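Local coordinates for oxysterol-binding protein homolog 3 (Saccharomyces cerevisiae, PDB 4IC4) that carries lipids in a hydrophobic pocket of its OSBP-related domain and moves them between membranes without vesicles, in a phosphoinositide-coupled directional transport that supports sterol distribution, at residues E129-I140 against K379-K387; T302-E310 against S321-E331. All coordinates share one frame; numbering follows the deposited sequence.

Overall arrangement
Both contacts belong to the OSBP-related domain, a beta barrel with helices packed round it. Along the chain they are nested: 302-310 and 321-331 of contact 2 both fall between 129-140 and 379-387 of contact 1. Their centres lie about 17 Å apart, and strand 127-132 runs from one to the other. Contact 1 fixes the C-terminal helix 381-386 across paired strands 127-132 and 137-145 of the barrel, away from the phosphoinositide site; contact 2 joins the chain at 305-308 to the 3-10 segment 321-323 and helix 325-331, nearer to it. They meet where Arg322 NH2 comes 2.9 Å from Glu129 O, probably a hydrogen bond.

Contact 1: residues E129-I140 against K379-K387; sequences ELIREDMGFRLI and KSYWERRKK
Helix 381-386 crosses strand 137-140 nearly perpendicularly, at 102° between their N-to-C directions and with axes 10.8 Å apart, and the nearest CA pair is Ile140 with Tyr381. Trp382 buries the most surface here. The guanidinium of Arg138 lies flat over the indole, planes 7° apart, with its CZ 3.4 Å from Trp382 CG, while Arg138 CD sits over the six-membered ring; NE of this arginine is paired with Glu156 on the next strand. Ile131 reaches the benzene end of the indole, CD1 to Trp382 CZ3 3.8 Å. Were Trp382 a leucine, the Arg138 guanidinium would probably lose its stacking surface and a gap would open beside Ile131. The two strands form a beta hairpin closed by a G1 bulge, in which Gly136 and Phe137 both face Arg132, and they are an antiparallel pair in the barrel wall. One turn on from Tyr381, Arg385 grips the Glu129 carboxylate side-on: NE to OE2 is 2.7 Å in a nearly straight bond, and NH2 to OE1 is 2.8 Å, both on syn lone pairs. The anti lone pair of Glu129 OE2 takes the hydroxyl of Tyr381, OH to OE2 2.6 Å, which would be expected to stabilise the carboxylate as an anion. Ile131 CD1 covers one face of the Arg385 guanidinium. With CG1 anti to the backbone N (chi1 180°), Ile140 directs CD1 onto the middle of the Tyr381 ring, 3.5 Å from Tyr381 CZ.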
loop_
_atom_site.group_PDB
_atom_site.type_symbol
_atom_site.label_atom_id
_atom_site.label_comp_id
_atom_site.label_asym_id
_atom_site.label_seq_id
_atom_site.Cartn_x
_atom_site.Cartn_y
_atom_site.Cartn_z
ATOM N N GLU A 129 7.485 0.671 -9.958
ATOM C CA GLU A 129 6.885 1.798 -10.643
ATOM C C GLU A 129 5.468 1.397 -11.018
ATOM O O GLU A 129 5.167 0.211 -11.180
ATOM C CB GLU A 129 7.648 2.144 -11.925
ATOM C CG GLU A 129 7.549 1.073 -13.014
ATOM C CD GLU A 129 7.884 1.605 -14.401
ATOM O OE1 GLU A 129 7.036 1.467 -15.302
ATOM O OE2 GLU A 129 8.988 2.151 -14.595
ATOM N N LEU A 130 4.599 2.389 -11.148
ATOM C CA LEU A 130 3.224 2.137 -11.542
ATOM C C LEU A 130 2.699 3.332 -12.313
ATOM O O LEU A 130 2.448 4.399 -11.747
ATOM C CB LEU A 130 2.334 1.870 -10.322
ATOM C CG LEU A 130 0.864 1.595 -10.668
ATOM C CD1 LEU A 130 0.745 0.338 -11.529
ATOM C CD2 LEU A 130 0.062 1.445 -9.391
ATOM N N ILE A 131 2.558 3.147 -13.620
ATOM C CA ILE A 131 2.044 4.185 -14.493
ATOM C C ILE A 131 0.610 3.820 -14.852
ATOM O O ILE A 131 0.362 2.765 -15.445
ATOM C CB ILE A 131 2.862 4.278 -15.795
ATOM C CG1 ILE A 131 4.302 4.694 -15.480
ATOM C CG2 ILE A 131 2.210 5.277 -16.744
ATOM C CD1 ILE A 131 5.230 4.646 -16.679
ATOM N N ARG A 132 -0.335 4.674 -14.475
ATOM C CA ARG A 132 -1.738 4.429 -14.792
ATOM C C ARG A 132 -2.287 5.617 -15.575
ATOM O O ARG A 132 -2.880 6.532 -15.009
ATOM C CB ARG A 132 -2.558 4.207 -13.516
ATOM C CG ARG A 132 -2.240 2.906 -12.784
ATOM C CD ARG A 132 -2.607 1.678 -13.611
ATOM N NE ARG A 132 -4.030 1.659 -13.950
ATOM C CZ ARG A 132 -4.866 0.672 -13.641
ATOM N NH1 ARG A 132 -4.436 -0.396 -12.980
ATOM N NH2 ARG A 132 -6.144 0.756 -13.992
ATOM N N GLU A 133 -2.078 5.587 -16.887
ATOM C CA GLU A 133 -2.534 6.647 -17.772
ATOM C C GLU A 133 -4.044 6.847 -17.668
ATOM O O GLU A 133 -4.540 7.969 -17.802
ATOM C CB GLU A 133 -2.153 6.315 -19.217
ATOM C CG GLU A 133 -2.365 7.454 -20.203
ATOM C CD GLU A 133 -1.481 8.650 -19.907
ATOM O OE1 GLU A 133 -1.640 9.258 -18.827
ATOM O OE2 GLU A 133 -0.625 8.982 -20.754
ATOM N N ASP A 134 -4.769 5.759 -17.427
ATOM C CA ASP A 134 -6.221 5.819 -17.303
ATOM C C ASP A 134 -6.650 6.700 -16.135
ATOM O O ASP A 134 -7.753 7.247 -16.141
ATOM C CB ASP A 134 -6.803 4.415 -17.124
ATOM C CG ASP A 134 -6.212 3.686 -15.934
ATOM O OD1 ASP A 134 -6.989 3.201 -15.087
ATOM O OD2 ASP A 134 -4.969 3.596 -15.852
ATOM N N MET A 135 -5.788 6.833 -15.131
ATOM C CA MET A 135 -6.098 7.665 -13.972
ATOM C C MET A 135 -5.212 8.903 -13.927
ATOM O O MET A 135 -5.235 9.667 -12.962
ATOM C CB MET A 135 -5.957 6.856 -12.682
ATOM C CG MET A 135 -7.026 5.778 -12.545
ATOM S SD MET A 135 -7.018 4.952 -10.943
ATOM C CE MET A 135 -5.799 3.701 -11.239
ATOM N N GLY A 136 -4.419 9.079 -14.979
ATOM C CA GLY A 136 -3.548 10.234 -15.087
ATOM C C GLY A 136 -2.397 10.357 -14.113
ATOM O O GLY A 136 -1.891 11.461 -13.908
ATOM N N PHE A 137 -1.958 9.254 -13.513
ATOM C CA PHE A 137 -0.851 9.364 -12.574
ATOM C C PHE A 137 0.231 8.323 -12.773
ATOM O O PHE A 137 0.047 7.325 -13.470
ATOM C CB PHE A 137 -1.362 9.296 -11.124
ATOM C CG PHE A 137 -1.676 7.897 -10.639
ATOM C CD1 PHE A 137 -0.663 7.054 -10.187
ATOM C CD2 PHE A 137 -2.991 7.436 -10.607
ATOM C CE1 PHE A 137 -0.953 5.773 -9.707
ATOM C CE2 PHE A 137 -3.293 6.159 -10.131
ATOM C CZ PHE A 137 -2.274 5.324 -9.679
ATOM N N ARG A 138 1.377 8.587 -12.167
ATOM C CA ARG A 138 2.485 7.654 -12.208
ATOM C C ARG A 138 3.050 7.644 -10.803
ATOM O O ARG A 138 3.008 8.651 -10.091
ATOM C CB ARG A 138 3.555 8.085 -13.207
ATOM C CG ARG A 138 4.285 9.356 -12.841
ATOM C CD ARG A 138 5.276 9.711 -13.928
ATOM N NE ARG A 138 6.082 10.873 -13.579
ATOM C CZ ARG A 138 6.890 11.493 -14.431
ATOM N NH1 ARG A 138 6.992 11.060 -15.679
ATOM N NH2 ARG A 138 7.596 12.542 -14.033
ATOM N N LEU A 139 3.576 6.500 -10.406
ATOM C CA LEU A 139 4.128 6.354 -9.080
ATOM C C LEU A 139 5.451 5.618 -9.143
ATOM O O LEU A 139 5.645 4.742 -9.987
ATOM C CB LEU A 139 3.131 5.569 -8.218
ATOM C CG LEU A 139 3.497 5.000 -6.847
ATOM C CD1 LEU A 139 2.206 4.684 -6.091
ATOM C CD2 LEU A 139 4.352 3.746 -6.991
ATOM N N ILE A 140 6.380 6.012 -8.279
ATOM C CA ILE A 140 7.651 5.314 -8.172
ATOM C C ILE A 140 7.880 5.085 -6.678
ATOM O O ILE A 140 7.546 5.933 -5.849
ATOM C CB ILE A 140 8.841 6.105 -8.785
ATOM C CG1 ILE A 140 10.130 5.294 -8.613
ATOM C CG2 ILE A 140 8.994 7.460 -8.116
ATOM C CD1 ILE A 140 10.098 3.923 -9.267
ATOM N N LYS A 379 19.383 12.369 -13.359
ATOM C CA LYS A 379 19.519 11.004 -12.864
ATOM C C LYS A 379 18.317 10.565 -12.035
ATOM O O LYS A 379 18.393 9.598 -11.273
ATOM C CB LYS A 379 20.804 10.856 -12.045
ATOM C CG LYS A 379 22.077 10.906 -12.883
ATOM C CD LYS A 379 22.177 9.710 -13.825
ATOM C CE LYS A 379 23.448 9.769 -14.662
ATOM N NZ LYS A 379 23.587 8.596 -15.570
ATOM N N SER A 380 17.207 11.280 -12.180
ATOM C CA SER A 380 15.990 10.922 -11.461
ATOM C C SER A 380 15.428 9.668 -12.123
ATOM O O SER A 380 15.799 9.335 -13.248
ATOM C CB SER A 380 14.959 12.048 -11.547
ATOM O OG SER A 380 14.497 12.225 -12.877
ATOM N N TYR A 381 14.532 8.974 -11.431
ATOM C CA TYR A 381 13.944 7.766 -11.992
ATOM C C TYR A 381 13.281 8.000 -13.345
ATOM O O TYR A 381 13.568 7.302 -14.316
ATOM C CB TYR A 381 12.895 7.175 -11.045
ATOM C CG TYR A 381 12.357 5.845 -11.526
ATOM C CD1 TYR A 381 13.042 4.664 -11.254
ATOM C CD2 TYR A 381 11.183 5.773 -12.288
ATOM C CE1 TYR A 381 12.577 3.436 -11.723
ATOM C CE2 TYR A 381 10.711 4.551 -12.768
ATOM C CZ TYR A 381 11.414 3.385 -12.479
ATOM O OH TYR A 381 10.973 2.163 -12.936
ATOM N N TRP A 382 12.388 8.980 -13.411
ATOM C CA TRP A 382 11.670 9.229 -14.651
ATOM C C TRP A 382 12.545 9.743 -15.787
ATOM O O TRP A 382 12.258 9.469 -16.952
ATOM C CB TRP A 382 10.478 10.152 -14.387
ATOM C CG TRP A 382 9.509 9.539 -13.413
ATOM C CD1 TRP A 382 9.218 9.985 -12.158
ATOM C CD2 TRP A 382 8.754 8.333 -13.596
ATOM N NE1 TRP A 382 8.334 9.130 -11.542
ATOM C CE2 TRP A 382 8.032 8.106 -12.401
ATOM C CE3 TRP A 382 8.619 7.418 -14.650
ATOM C CZ2 TRP A 382 7.185 7.000 -12.231
ATOM C CZ3 TRP A 382 7.776 6.318 -14.481
ATOM C CH2 TRP A 382 7.072 6.121 -13.278
ATOM N N GLU A 383 13.609 10.476 -15.468
ATOM C CA GLU A 383 14.498 10.943 -16.524
ATOM C C GLU A 383 15.314 9.768 -17.066
ATOM O O GLU A 383 15.490 9.635 -18.279
ATOM C CB GLU A 383 15.420 12.057 -16.017
ATOM C CG GLU A 383 14.732 13.415 -15.920
ATOM C CD GLU A 383 14.105 13.843 -17.240
ATOM O OE1 GLU A 383 14.831 13.912 -18.255
ATOM O OE2 GLU A 383 12.886 14.108 -17.264
ATOM N N ARG A 384 15.804 8.911 -16.171
ATOM C CA ARG A 384 16.576 7.734 -16.570
ATOM C C ARG A 384 15.729 6.813 -17.451
ATOM O O ARG A 384 16.188 6.302 -18.470
ATOM C CB ARG A 384 17.004 6.929 -15.337
ATOM C CG ARG A 384 18.160 7.487 -14.517
ATOM C CD ARG A 384 18.169 6.775 -13.158
ATOM N NE ARG A 384 19.334 7.044 -12.315
ATOM C CZ ARG A 384 20.489 6.388 -12.393
ATOM N NH1 ARG A 384 21.483 6.700 -11.572
ATOM N NH2 ARG A 384 20.660 5.429 -13.293
ATOM N N ARG A 385 14.488 6.599 -17.037
ATOM C CA ARG A 385 13.580 5.713 -17.754
ATOM C C ARG A 385 13.424 6.081 -19.228
ATOM O O ARG A 385 13.322 5.209 -20.090
ATOM C CB ARG A 385 12.213 5.725 -17.070
ATOM C CG ARG A 385 11.287 4.584 -17.464
ATOM C CD ARG A 385 9.954 4.734 -16.748
ATOM N NE ARG A 385 9.071 3.579 -16.886
ATOM C CZ ARG A 385 8.396 3.256 -17.984
ATOM N NH1 ARG A 385 8.493 3.999 -19.082
ATOM N NH2 ARG A 385 7.602 2.192 -17.975
ATOM N N LYS A 386 13.416 7.378 -19.507
ATOM C CA LYS A 386 13.254 7.874 -20.868
ATOM C C LYS A 386 14.357 7.383 -21.804
ATOM O O LYS A 386 14.141 7.240 -23.008
ATOM C CB LYS A 386 13.230 9.402 -20.842
ATOM C CG LYS A 386 12.477 10.054 -21.985
ATOM C CD LYS A 386 12.208 11.520 -21.667
ATOM C CE LYS A 386 11.465 11.668 -20.339
ATOM N NZ LYS A 386 11.204 13.090 -19.973
ATOM N N LYS A 387 15.535 7.108 -21.250
ATOM C CA LYS A 387 16.659 6.653 -22.061
ATOM C C LYS A 387 17.259 5.319 -21.621
ATOM O O LYS A 387 18.391 5.001 -21.983
ATOM C CB LYS A 387 17.757 7.720 -22.060
ATOM C CG LYS A 387 17.310 9.078 -22.587
ATOM C CD LYS A 387 18.436 10.101 -22.519
ATOM C CE LYS A 387 18.879 10.356 -21.085
ATOM N NZ LYS A 387 20.021 11.312 -21.021
#

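Contact 2: residues T302-E310 against S321-E331; sequences TANLNEITE and SRLRPDIRAYE
Asn306, following Leu305, presents its backbone carbonyl to Arg328 of helix 325-331, joining two of the helical elements packed round the barrel of the OSBP-related domain. Arg328 meets Asn306 O end-on with both terminal nitrogens, NH2 at 2.8 Å and NH1 at 3.0 Å; the carbonyl oxygen lies near the guanidinium plane, and the NH2 bond is the straighter at 149°. The same NH2 donates to Arg322 O at 2.9 Å, in the carbonyl plane on a lone pair, while NH1 makes a weak hydrogen bond to Glu331 OE2, part of a salt bridge. Arg328 thus satisfies acceptors from both segments. Its chain bends at chi2 and chi3, which folds the charged end back to these carbonyls. The Glu331 carboxylate has a second basic partner in Arg31.

Arg322 is extended from CG to NE. Its NE gives Glu307 O a weak bond of 3.0 Å, bent to 133°, and NH1 forms a salt bridge with Asp320. The aliphatic part of this arginine packs against Ile308, whose CG1 is 3.9 Å from Arg322 CD; Ile308 CD1 continues to Leu323 CD2. A water in the guanidinium plane accepts from Arg322 NH2 at 3.0 Å and lies 2.8 Å from Asn304 O, to which it probably donates.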
loop_
_atom_site.group_PDB
_atom_site.type_symbol
_atom_site.label_atom_id
_atom_site.label_comp_id
_atom_site.label_asym_id
_atom_site.label_seq_id
_atom_site.Cartn_x
_atom_site.Cartn_y
_atom_site.Cartn_z
ATOM N N THR A 302 -5.205 -5.082 -7.545
ATOM C CA THR A 302 -4.127 -5.878 -6.962
ATOM C C THR A 302 -3.575 -6.853 -7.998
ATOM O O THR A 302 -2.364 -7.012 -8.140
ATOM C CB THR A 302 -4.610 -6.726 -5.769
ATOM O OG1 THR A 302 -5.483 -5.949 -4.943
ATOM C CG2 THR A 302 -3.413 -7.199 -4.942
ATOM N N ALA A 303 -4.481 -7.515 -8.712
ATOM C CA ALA A 303 -4.102 -8.491 -9.722
ATOM C C ALA A 303 -3.288 -7.891 -10.859
ATOM O O ALA A 303 -2.536 -8.597 -11.534
ATOM C CB ALA A 303 -5.352 -9.169 -10.274
ATOM N N ASN A 304 -3.434 -6.586 -11.065
ATOM C CA ASN A 304 -2.722 -5.900 -12.132
ATOM C C ASN A 304 -1.362 -5.343 -11.740
ATOM O O ASN A 304 -0.572 -4.970 -12.605
ATOM C CB ASN A 304 -3.595 -4.774 -12.692
ATOM C CG ASN A 304 -4.757 -5.301 -13.505
ATOM O OD1 ASN A 304 -4.657 -6.369 -14.110
ATOM N ND2 ASN A 304 -5.854 -4.553 -13.542
ATOM N N LEU A 305 -1.086 -5.305 -10.441
ATOM C CA LEU A 305 0.176 -4.768 -9.939
ATOM C C LEU A 305 1.430 -5.445 -10.480
ATOM O O LEU A 305 2.396 -4.775 -10.860
ATOM C CB LEU A 305 0.198 -4.848 -8.407
ATOM C CG LEU A 305 -0.737 -3.913 -7.634
ATOM C CD1 LEU A 305 -0.809 -4.372 -6.187
ATOM C CD2 LEU A 305 -0.243 -2.473 -7.733
ATOM N N ASN A 306 1.416 -6.773 -10.519
ATOM C CA ASN A 306 2.588 -7.519 -10.958
ATOM C C ASN A 306 2.611 -7.893 -12.430
ATOM O O ASN A 306 3.411 -8.735 -12.839
ATOM C CB ASN A 306 2.740 -8.791 -10.115
ATOM C CG ASN A 306 4.183 -9.256 -10.009
ATOM O OD1 ASN A 306 4.468 -10.458 -10.029
ATOM N ND2 ASN A 306 5.101 -8.306 -9.877
ATOM N N GLU A 307 1.754 -7.269 -13.231
ATOM C CA GLU A 307 1.739 -7.572 -14.659
ATOM C C GLU A 307 2.676 -6.669 -15.452
ATOM O O GLU A 307 2.793 -5.472 -15.179
ATOM C CB GLU A 307 0.325 -7.432 -15.236
ATOM C CG GLU A 307 0.279 -7.676 -16.749
ATOM C CD GLU A 307 -1.112 -7.564 -17.352
ATOM O OE1 GLU A 307 -1.928 -6.760 -16.862
ATOM O OE2 GLU A 307 -1.381 -8.278 -18.341
ATOM N N ILE A 308 3.353 -7.263 -16.430
ATOM C CA ILE A 308 4.240 -6.520 -17.309
ATOM C C ILE A 308 3.450 -6.316 -18.600
ATOM O O ILE A 308 3.108 -7.283 -19.282
ATOM C CB ILE A 308 5.534 -7.310 -17.620
ATOM C CG1 ILE A 308 6.367 -7.467 -16.346
ATOM C CG2 ILE A 308 6.342 -6.587 -18.692
ATOM C CD1 ILE A 308 7.609 -8.314 -16.532
ATOM N N THR A 309 3.131 -5.064 -18.912
ATOM C CA THR A 309 2.392 -4.747 -20.128
ATOM C C THR A 309 3.322 -3.979 -21.058
ATOM O O THR A 309 4.507 -3.817 -20.763
ATOM C CB THR A 309 1.168 -3.848 -19.842
ATOM O OG1 THR A 309 1.618 -2.556 -19.419
ATOM C CG2 THR A 309 0.282 -4.463 -18.761
ATOM N N GLU A 310 2.785 -3.495 -22.172
ATOM C CA GLU A 310 3.578 -2.728 -23.126
ATOM C C GLU A 310 4.127 -1.457 -22.475
ATOM O O GLU A 310 5.064 -0.842 -22.978
ATOM C CB GLU A 310 2.717 -2.359 -24.337
ATOM C CG GLU A 310 1.496 -1.532 -23.979
ATOM C CD GLU A 310 0.522 -1.395 -25.126
ATOM O OE1 GLU A 310 0.873 -0.753 -26.140
ATOM O OE2 GLU A 310 -0.599 -1.935 -25.010
ATOM N N SER A 321 9.841 -4.818 -8.776
ATOM C CA SER A 321 9.218 -5.996 -8.169
ATOM C C SER A 321 8.682 -6.973 -9.216
ATOM O O SER A 321 8.610 -8.176 -8.964
ATOM C CB SER A 321 8.071 -5.584 -7.245
ATOM O OG SER A 321 8.533 -4.828 -6.139
ATOM N N ARG A 322 8.297 -6.464 -10.381
ATOM C CA ARG A 322 7.776 -7.333 -11.438
ATOM C C ARG A 322 8.840 -8.283 -11.973
ATOM O O ARG A 322 8.517 -9.250 -12.663
ATOM C CB ARG A 322 7.246 -6.509 -12.610
ATOM C CG ARG A 322 6.078 -5.597 -12.288
ATOM C CD ARG A 322 5.645 -4.860 -13.539
ATOM N NE ARG A 322 4.582 -3.890 -13.289
ATOM C CZ ARG A 322 4.768 -2.690 -12.752
ATOM N NH1 ARG A 322 5.984 -2.292 -12.397
ATOM N NH2 ARG A 322 3.734 -1.874 -12.585
ATOM N N LEU A 323 10.103 -8.007 -11.662
ATOM C CA LEU A 323 11.191 -8.844 -12.147
ATOM C C LEU A 323 11.677 -9.860 -11.118
ATOM O O LEU A 323 12.594 -10.639 -11.392
ATOM C CB LEU A 323 12.351 -7.960 -12.626
ATOM C CG LEU A 323 11.970 -6.962 -13.728
ATOM C CD1 LEU A 323 13.192 -6.154 -14.150
ATOM C CD2 LEU A 323 11.373 -7.705 -14.920
ATOM N N ARG A 324 11.069 -9.868 -9.935
ATOM C CA ARG A 324 11.474 -10.825 -8.908
ATOM C C ARG A 324 11.049 -12.235 -9.288
ATOM O O ARG A 324 9.871 -12.500 -9.545
ATOM C CB ARG A 324 10.897 -10.446 -7.542
ATOM C CG ARG A 324 11.723 -9.373 -6.865
ATOM C CD ARG A 324 11.345 -9.144 -5.424
ATOM N NE ARG A 324 11.427 -10.341 -4.591
ATOM C CZ ARG A 324 11.459 -10.298 -3.263
ATOM N NH1 ARG A 324 11.429 -9.125 -2.644
ATOM N NH2 ARG A 324 11.488 -11.414 -2.549
ATOM N N PRO A 325 12.009 -13.165 -9.315
ATOM C CA PRO A 325 11.723 -14.556 -9.676
ATOM C C PRO A 325 10.900 -15.356 -8.684
ATOM O O PRO A 325 10.127 -16.231 -9.084
ATOM C CB PRO A 325 13.114 -15.148 -9.891
ATOM C CG PRO A 325 13.950 -14.391 -8.929
ATOM C CD PRO A 325 13.451 -12.965 -9.097
ATOM N N ASP A 326 11.060 -15.074 -7.396
ATOM C CA ASP A 326 10.296 -15.810 -6.404
ATOM C C ASP A 326 8.826 -15.408 -6.457
ATOM O O ASP A 326 7.939 -16.264 -6.424
ATOM C CB ASP A 326 10.887 -15.614 -4.998
ATOM C CG ASP A 326 11.107 -14.152 -4.623
ATOM O OD1 ASP A 326 11.040 -13.248 -5.487
ATOM O OD2 ASP A 326 11.379 -13.915 -3.426
ATOM N N ILE A 327 8.565 -14.111 -6.571
ATOM C CA ILE A 327 7.189 -13.645 -6.651
ATOM C C ILE A 327 6.535 -14.175 -7.928
ATOM O O ILE A 327 5.384 -14.616 -7.907
ATOM C CB ILE A 327 7.109 -12.099 -6.652
ATOM C CG1 ILE A 327 7.720 -11.539 -5.360
ATOM C CG2 ILE A 327 5.649 -11.656 -6.810
ATOM C CD1 ILE A 327 7.578 -10.023 -5.199
ATOM N N ARG A 328 7.274 -14.146 -9.036
ATOM C CA ARG A 328 6.740 -14.614 -10.312
ATOM C C ARG A 328 6.443 -16.111 -10.306
ATOM O O ARG A 328 5.372 -16.536 -10.736
ATOM C CB ARG A 328 7.709 -14.291 -11.455
ATOM C CG ARG A 328 7.164 -14.635 -12.838
ATOM C CD ARG A 328 5.950 -13.784 -13.174
ATOM N NE ARG A 328 6.291 -12.366 -13.180
ATOM C CZ ARG A 328 5.403 -11.377 -13.204
ATOM N NH1 ARG A 328 4.103 -11.641 -13.223
ATOM N NH2 ARG A 328 5.816 -10.118 -13.209
ATOM N N ALA A 329 7.391 -16.903 -9.819
ATOM C CA ALA A 329 7.202 -18.346 -9.767
ATOM C C ALA A 329 6.008 -18.688 -8.879
ATOM O O ALA A 329 5.204 -19.561 -9.215
ATOM C CB ALA A 329 8.464 -19.017 -9.242
ATOM N N TYR A 330 5.891 -17.986 -7.754
ATOM C CA TYR A 330 4.800 -18.205 -6.808
ATOM C C TYR A 330 3.466 -17.843 -7.453
ATOM O O TYR A 330 2.476 -18.560 -7.304
ATOM C CB TYR A 330 5.017 -17.349 -5.556
ATOM C CG TYR A 330 4.071 -17.651 -4.416
ATOM C CD1 TYR A 330 4.061 -18.905 -3.806
ATOM C CD2 TYR A 330 3.213 -16.669 -3.919
ATOM C CE1 TYR A 330 3.223 -19.175 -2.727
ATOM C CE2 TYR A 330 2.369 -16.928 -2.840
ATOM C CZ TYR A 330 2.383 -18.181 -2.248
ATOM O OH TYR A 330 1.572 -18.428 -1.164
ATOM N N GLU A 331 3.448 -16.724 -8.169
ATOM C CA GLU A 331 2.238 -16.273 -8.840
ATOM C C GLU A 331 1.767 -17.334 -9.826
ATOM O O GLU A 331 0.570 -17.614 -9.931
ATOM C CB GLU A 331 2.505 -14.959 -9.587
ATOM C CG GLU A 331 1.326 -14.454 -10.409
ATOM C CD GLU A 331 1.663 -13.218 -11.225
ATOM O OE1 GLU A 331 1.764 -12.114 -10.645
ATOM O OE2 GLU A 331 1.832 -13.353 -12.454
HETATM O O HOH W 1 0.910 -2.641 -13.051
#